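Local atomic coordinates of conserved hypothetical protein (Deinococcus radiodurans, PDB entry 2G40), a protein that may function in the utilization of L-lactate, as a homodimeric member of the LutC/YkgG family. Residues A[164-167]-A[168-172]; A[93-96]-A[97-101]; A[77-80]-A[81-85]. All coordinates share one frame; numbering follows the deposited sequence.

Interaction 1. Residues A[164-167]-A[168-172]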
# COMPACT_ATOMS: atom_id res chain seq x y z
N CYS A 164 6.72 13.57 -3.44
CA CYS A 164 7.56 12.46 -3.04
C CYS A 164 8.99 12.72 -3.47
O CYS A 164 9.29 12.87 -4.66
CB CYS A 164 7.03 11.18 -3.66
SG CYS A 164 7.98 9.77 -3.19
N VAL A 165 9.88 12.78 -2.49
CA VAL A 165 11.30 13.08 -2.74
C VAL A 165 12.04 11.76 -2.85
O VAL A 165 11.98 10.95 -1.94
CB VAL A 165 11.92 13.94 -1.62
CG1 VAL A 165 13.42 14.10 -1.82
CG2 VAL A 165 11.25 15.29 -1.55
N VAL A 166 12.72 11.58 -3.97
CA VAL A 166 13.42 10.34 -4.29
C VAL A 166 14.88 10.70 -4.46
O VAL A 166 15.22 11.47 -5.33
CB VAL A 166 12.88 9.76 -5.60
CG1 VAL A 166 13.67 8.49 -5.98
CG2 VAL A 166 11.38 9.50 -5.50
N ARG A 167 15.76 10.16 -3.63
CA ARG A 167 17.18 10.43 -3.82
C ARG A 167 17.62 9.71 -5.08
O ARG A 167 17.16 8.61 -5.33
CB ARG A 167 17.98 9.92 -2.65
CG ARG A 167 17.62 10.54 -1.34
CD ARG A 167 18.74 10.39 -0.35
NE ARG A 167 19.12 8.99 -0.20
CZ ARG A 167 18.45 8.11 0.55
NH1 ARG A 167 17.39 8.48 1.26
NH2 ARG A 167 18.86 6.85 0.60
N GLU A 168 18.50 10.31 -5.88
CA GLU A 168 19.02 9.66 -7.07
C GLU A 168 19.47 8.22 -6.76
O GLU A 168 19.18 7.31 -7.53
CB GLU A 168 20.17 10.47 -7.67
CG GLU A 168 20.79 9.88 -8.92
CD GLU A 168 21.87 8.84 -8.67
OE1 GLU A 168 22.42 8.75 -7.55
OE2 GLU A 168 22.18 8.10 -9.63
N ASP A 169 20.13 8.02 -5.61
CA ASP A 169 20.67 6.71 -5.22
C ASP A 169 19.62 5.71 -4.76
O ASP A 169 19.95 4.56 -4.48
CB ASP A 169 21.77 6.85 -4.15
CG ASP A 169 21.25 7.39 -2.82
OD1 ASP A 169 20.03 7.45 -2.60
OD2 ASP A 169 22.09 7.75 -1.98
N GLN A 170 18.37 6.12 -4.69
CA GLN A 170 17.28 5.22 -4.36
C GLN A 170 16.61 4.66 -5.61
O GLN A 170 15.69 3.85 -5.52
CB GLN A 170 16.20 5.94 -3.54
CG GLN A 170 16.58 6.21 -2.12
CD GLN A 170 15.48 6.92 -1.40
OE1 GLN A 170 15.11 8.03 -1.77
NE2 GLN A 170 14.95 6.30 -0.37
N ILE A 171 17.03 5.12 -6.78
CA ILE A 171 16.42 4.67 -8.01
C ILE A 171 17.21 3.47 -8.55
O ILE A 171 18.41 3.58 -8.75
CB ILE A 171 16.38 5.78 -9.06
CG1 ILE A 171 15.61 7.00 -8.53
CG2 ILE A 171 15.79 5.24 -10.35
CD1 ILE A 171 15.90 8.28 -9.32
N VAL A 172 16.54 2.35 -8.76
CA VAL A 172 17.15 1.17 -9.34
C VAL A 172 16.45 0.89 -10.64
O VAL A 172 15.37 1.43 -10.89
CB VAL A 172 17.07 -0.08 -8.40
CG1 VAL A 172 17.76 0.22 -7.09
CG2 VAL A 172 15.61 -0.51 -8.16
O HOH W 1 13.55 9.61 -0.25
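Arg167 and Gln170 meet three ways: two hydrogen bonds, both through the Arg167 backbone, and a stack of their side chains. The backbone N of Arg167 donates to OE1 of Gln170 at 2.9 Å, and the bond is nearly straight (162° at the hydrogen) and reaches a lone pair in the plane of the amide. In return the backbone N of Gln170 donates to O of Arg167 at 2.8 Å, from above the carbonyl plane. In the stack the guanidinium and amide planes are 16° apart, and CD of Gln170 sits 3.5 Å above the guanidinium plane, displaced toward its rim. Gln170 is extended beyond CG, which carries its amide back along the end of strand 161-167.

Asp169 approaches the guanidinium obliquely through OD1. This oxygen lies 3.0 Å from NE of Arg167, a salt bridge whose hydrogen bond is weak because the angle at hydrogen is 129°; the carboxylate plane stands almost perpendicular to the guanidinium. On the apolar side CG1 of Val166 touches CG1 of Ile171 at 3.5 Å, the two side chains crossing at about a right angle.

A second shell fixes the amide. One water donates to both O of Val165 and OE1 of Gln170, each at 2.7 Å, while NE2 of Gln170 bonds to O of Cys132. OE2 of Glu168 forms a salt bridge with Arg53 of helix 53-66, whose Leu57 and Phe60 also pack on Ile171.

Both ends of the buried Gln170 amide are therefore satisfied, OE1 by a backbone N-H and a water, NE2 chiefly by the carbonyl of Cys132, the bond to Ala133 being weak. This pairing sets the amide's rotation and steadies the 3-10 turn that carries the chain from the parallel sheet to strand 171-172 of the mixed sheet, whereas the exposed arginine-aspartate pair probably adds a looser electrostatic tie.

Interaction 2. Residues A[93-96]-A[97-101]; sequences VIVP and AGIPA
The flat element joining Pro96 to Ile99 is the Pro96 carbonyl group, and the N-H of Ile99 approaches it from above its plane, 46° out, instead of along a lone pair. The resulting hydrogen bond, from N of Ile99 to O of Pro96, measures 3.0 Å and is nearly straight at the hydrogen (168°). The Ile99 side chain gathers round the same oxygen, with CB 3.4 Å from O of Pro96. Beside this carbonyl, the puckered pyrrolidine ring of Pro96 is met at CD, which lies 3.8 Å from CG1 of Ile99; the two side chains run at a slant to each other.

Ile99 divides its branches between two neighbours. Its CG1 is anti to the carbonyl carbon (chi1 -72°) and turns to the proline, while CG2, anti to the backbone N, comes 3.8 Å from CG1 of Val95. That valine methyl is nearer still to CB of Ile99, at 3.6 Å, and the two side chains cross at roughly a right angle. Val95 presents CG1 by holding it opposite its own backbone N.

Outside the turn, Leu104 touches both Val95 and Ile99, and Leu129 of strand 127-130 packs on Ile99. O of Val95 accepts a hydrogen bond from NH1 of Arg112, and a backbone hydrogen bond with Leu111 keeps Val95 beside strand 109-111.

The bond from Ile99 back to Pro96 closes a type I beta turn with Ala97 and Gly98 at its corners. It follows strand 92-94 of the parallel sheet, on the loop leading to strand 109-111, outermost of the sheet within this chain.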
# COMPACT_ATOMS: atom_id res chain seq x y z
N VAL A 93 0.83 21.49 4.25
CA VAL A 93 1.55 20.27 3.89
C VAL A 93 1.80 19.40 5.11
O VAL A 93 2.35 19.86 6.13
CB VAL A 93 2.89 20.59 3.15
CG1 VAL A 93 3.81 21.51 4.00
CG2 VAL A 93 3.59 19.31 2.75
N ILE A 94 1.42 18.12 5.00
CA ILE A 94 1.66 17.13 6.05
C ILE A 94 3.09 16.67 5.96
O ILE A 94 3.53 16.24 4.90
CB ILE A 94 0.75 15.92 5.87
CG1 ILE A 94 -0.71 16.33 6.03
CG2 ILE A 94 1.08 14.82 6.88
CD1 ILE A 94 -1.66 15.40 5.26
N VAL A 95 3.82 16.75 7.07
CA VAL A 95 5.25 16.47 7.09
C VAL A 95 5.53 15.38 8.11
O VAL A 95 5.45 15.63 9.31
CB VAL A 95 6.07 17.76 7.40
CG1 VAL A 95 7.57 17.49 7.38
CG2 VAL A 95 5.75 18.83 6.37
N PRO A 96 5.81 14.16 7.64
CA PRO A 96 6.25 13.09 8.53
C PRO A 96 7.46 13.49 9.37
O PRO A 96 8.32 14.26 8.92
CB PRO A 96 6.65 11.98 7.57
CG PRO A 96 5.81 12.23 6.35
CD PRO A 96 5.75 13.71 6.25
N ALA A 97 7.52 12.96 10.58
CA ALA A 97 8.50 13.35 11.60
C ALA A 97 9.95 13.21 11.12
O ALA A 97 10.83 13.97 11.54
CB ALA A 97 8.26 12.50 12.89
N GLY A 98 10.20 12.27 10.23
CA GLY A 98 11.56 12.00 9.76
C GLY A 98 12.02 12.80 8.57
O GLY A 98 13.13 12.59 8.07
N ILE A 99 11.19 13.71 8.08
CA ILE A 99 11.61 14.59 6.99
C ILE A 99 12.70 15.51 7.54
O ILE A 99 12.48 16.16 8.56
CB ILE A 99 10.42 15.42 6.46
CG1 ILE A 99 9.45 14.52 5.67
CG2 ILE A 99 10.88 16.62 5.63
CD1 ILE A 99 10.00 13.97 4.37
N PRO A 100 13.88 15.56 6.89
CA PRO A 100 14.89 16.48 7.41
C PRO A 100 14.42 17.94 7.45
O PRO A 100 13.90 18.44 6.48
CB PRO A 100 16.08 16.30 6.46
CG PRO A 100 15.84 15.00 5.77
CD PRO A 100 14.37 14.79 5.73
N ALA A 101 14.64 18.61 8.58
CA ALA A 101 14.32 20.05 8.70
C ALA A 101 14.75 20.91 7.50
O ALA A 101 14.00 21.79 7.09
CB ALA A 101 14.92 20.61 9.98

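Interaction 3. Residues A[77-80]-A[81-85]; sequences AELP and GAIAK
Pro80, Gly81 and Leu79 bring the most surface into this first turn of helix 79-87. Pro80 fits here because its ring nitrogen has no hydrogen to give, and so early in the helix none is required; outside the helix its side chain touches Thr105. Its carbonyl does serve the helix: N of Ala84 donates to O of Pro80 at 2.9 Å (169° at the hydrogen).

A water accepts from N of Gly81 at 3.0 Å and donates to O of Ala77, and so bridges the start of the helix to the preceding loop.

Leu79 contributes through its backbone carbonyl and its side chain. Its O accepts from N of Ile83 at 3.0 Å, nearly along the C=O axis, and one residue earlier O of Glu78 accepts from N of Ala82 at 2.9 Å. Its side chain, CG opposite the backbone N (chi1 177°), brings CD1 to 3.8 Å from CD1 of Ile83. The isoleucine reaches back with an extended chain (chi2 169°), and its CG1 lies 3.5 Å from O of Leu79.

The buried face packs on the parallel sheet: Leu79, Ala82 and Ile83 all touch Ile221 of strand 217-223, while Trp103 meets Leu79 and Ile83, and Met108 meets Ile83, from the loop before strand 109-111. With an alanine here instead of Ile83, CD1 of Leu79 would probably be left without its neighbour and a gap would open beside Trp103 and Ile221. At the other end of the contact, OE1 of Glu78 accepts from N of Ser75, in the loop that joins strand 70-74 to this helix.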
# COMPACT_ATOMS: atom_id res chain seq x y z
N ALA A 77 20.77 21.37 -2.64
CA ALA A 77 20.63 22.79 -2.36
C ALA A 77 19.32 23.36 -2.89
O ALA A 77 18.73 24.25 -2.29
CB ALA A 77 21.80 23.57 -2.96
N GLU A 78 18.89 22.84 -4.03
CA GLU A 78 17.66 23.27 -4.68
C GLU A 78 16.41 22.63 -4.08
O GLU A 78 15.30 23.09 -4.32
CB GLU A 78 17.75 22.94 -6.17
CG GLU A 78 18.76 23.80 -6.93
CD GLU A 78 19.05 23.29 -8.34
OE1 GLU A 78 18.93 22.07 -8.62
OE2 GLU A 78 19.43 24.13 -9.18
N LEU A 79 16.59 21.56 -3.30
CA LEU A 79 15.44 20.78 -2.84
C LEU A 79 14.37 21.58 -2.09
O LEU A 79 13.22 21.53 -2.48
CB LEU A 79 15.88 19.56 -2.02
CG LEU A 79 14.76 18.69 -1.43
CD1 LEU A 79 13.86 18.09 -2.51
CD2 LEU A 79 15.37 17.60 -0.62
N PRO A 80 14.75 22.32 -1.03
CA PRO A 80 13.70 23.06 -0.32
C PRO A 80 12.89 23.97 -1.23
O PRO A 80 11.67 23.99 -1.14
CB PRO A 80 14.45 23.85 0.75
CG PRO A 80 15.89 23.62 0.52
CD PRO A 80 16.06 22.46 -0.40
N GLY A 81 13.57 24.67 -2.13
CA GLY A 81 12.90 25.51 -3.12
C GLY A 81 11.98 24.75 -4.06
O GLY A 81 10.87 25.21 -4.36
N ALA A 82 12.43 23.58 -4.50
CA ALA A 82 11.63 22.70 -5.38
C ALA A 82 10.33 22.28 -4.70
O ALA A 82 9.27 22.26 -5.32
CB ALA A 82 12.42 21.46 -5.78
N ILE A 83 10.44 21.93 -3.42
CA ILE A 83 9.26 21.52 -2.66
C ILE A 83 8.34 22.70 -2.51
O ILE A 83 7.13 22.60 -2.74
CB ILE A 83 9.64 20.98 -1.26
CG1 ILE A 83 10.49 19.72 -1.39
CG2 ILE A 83 8.38 20.68 -0.46
CD1 ILE A 83 11.13 19.27 -0.11
N ALA A 84 8.91 23.84 -2.13
CA ALA A 84 8.14 25.08 -2.03
C ALA A 84 7.46 25.45 -3.34
O ALA A 84 6.29 25.82 -3.34
CB ALA A 84 9.01 26.22 -1.56
N LYS A 85 8.18 25.31 -4.44
CA LYS A 85 7.65 25.61 -5.74
C LYS A 85 6.48 24.66 -6.07
O LYS A 85 5.45 25.11 -6.55
CB LYS A 85 8.75 25.52 -6.81
CG LYS A 85 8.32 25.96 -8.16
CD LYS A 85 9.51 25.93 -9.12
CE LYS A 85 9.11 26.34 -10.52
NZ LYS A 85 7.89 25.61 -10.97
O HOH W 2 16.37 25.65 -2.39

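All three are local; interactions 1 and 2 leave strands of the same parallel sheet, interaction 1 running on into the mixed sheet, and interaction 3 lies on a helix packed against the parallel sheet. Interactions 1 and 3 touch directly, CG2 of Val165 lying 3.9 Å from CD1 of Leu79, and Trp103 packs on residues of both. Interaction 2 stays about 6 Å from either at the nearest atoms. It is the buried one, apolar apart from its turn bond; the others are partly buried. Charged and amide groups dominate interaction 1, where strand gives way to turn, whereas interaction 3 relies on successive helical backbone bonds and one leucine-isoleucine pair.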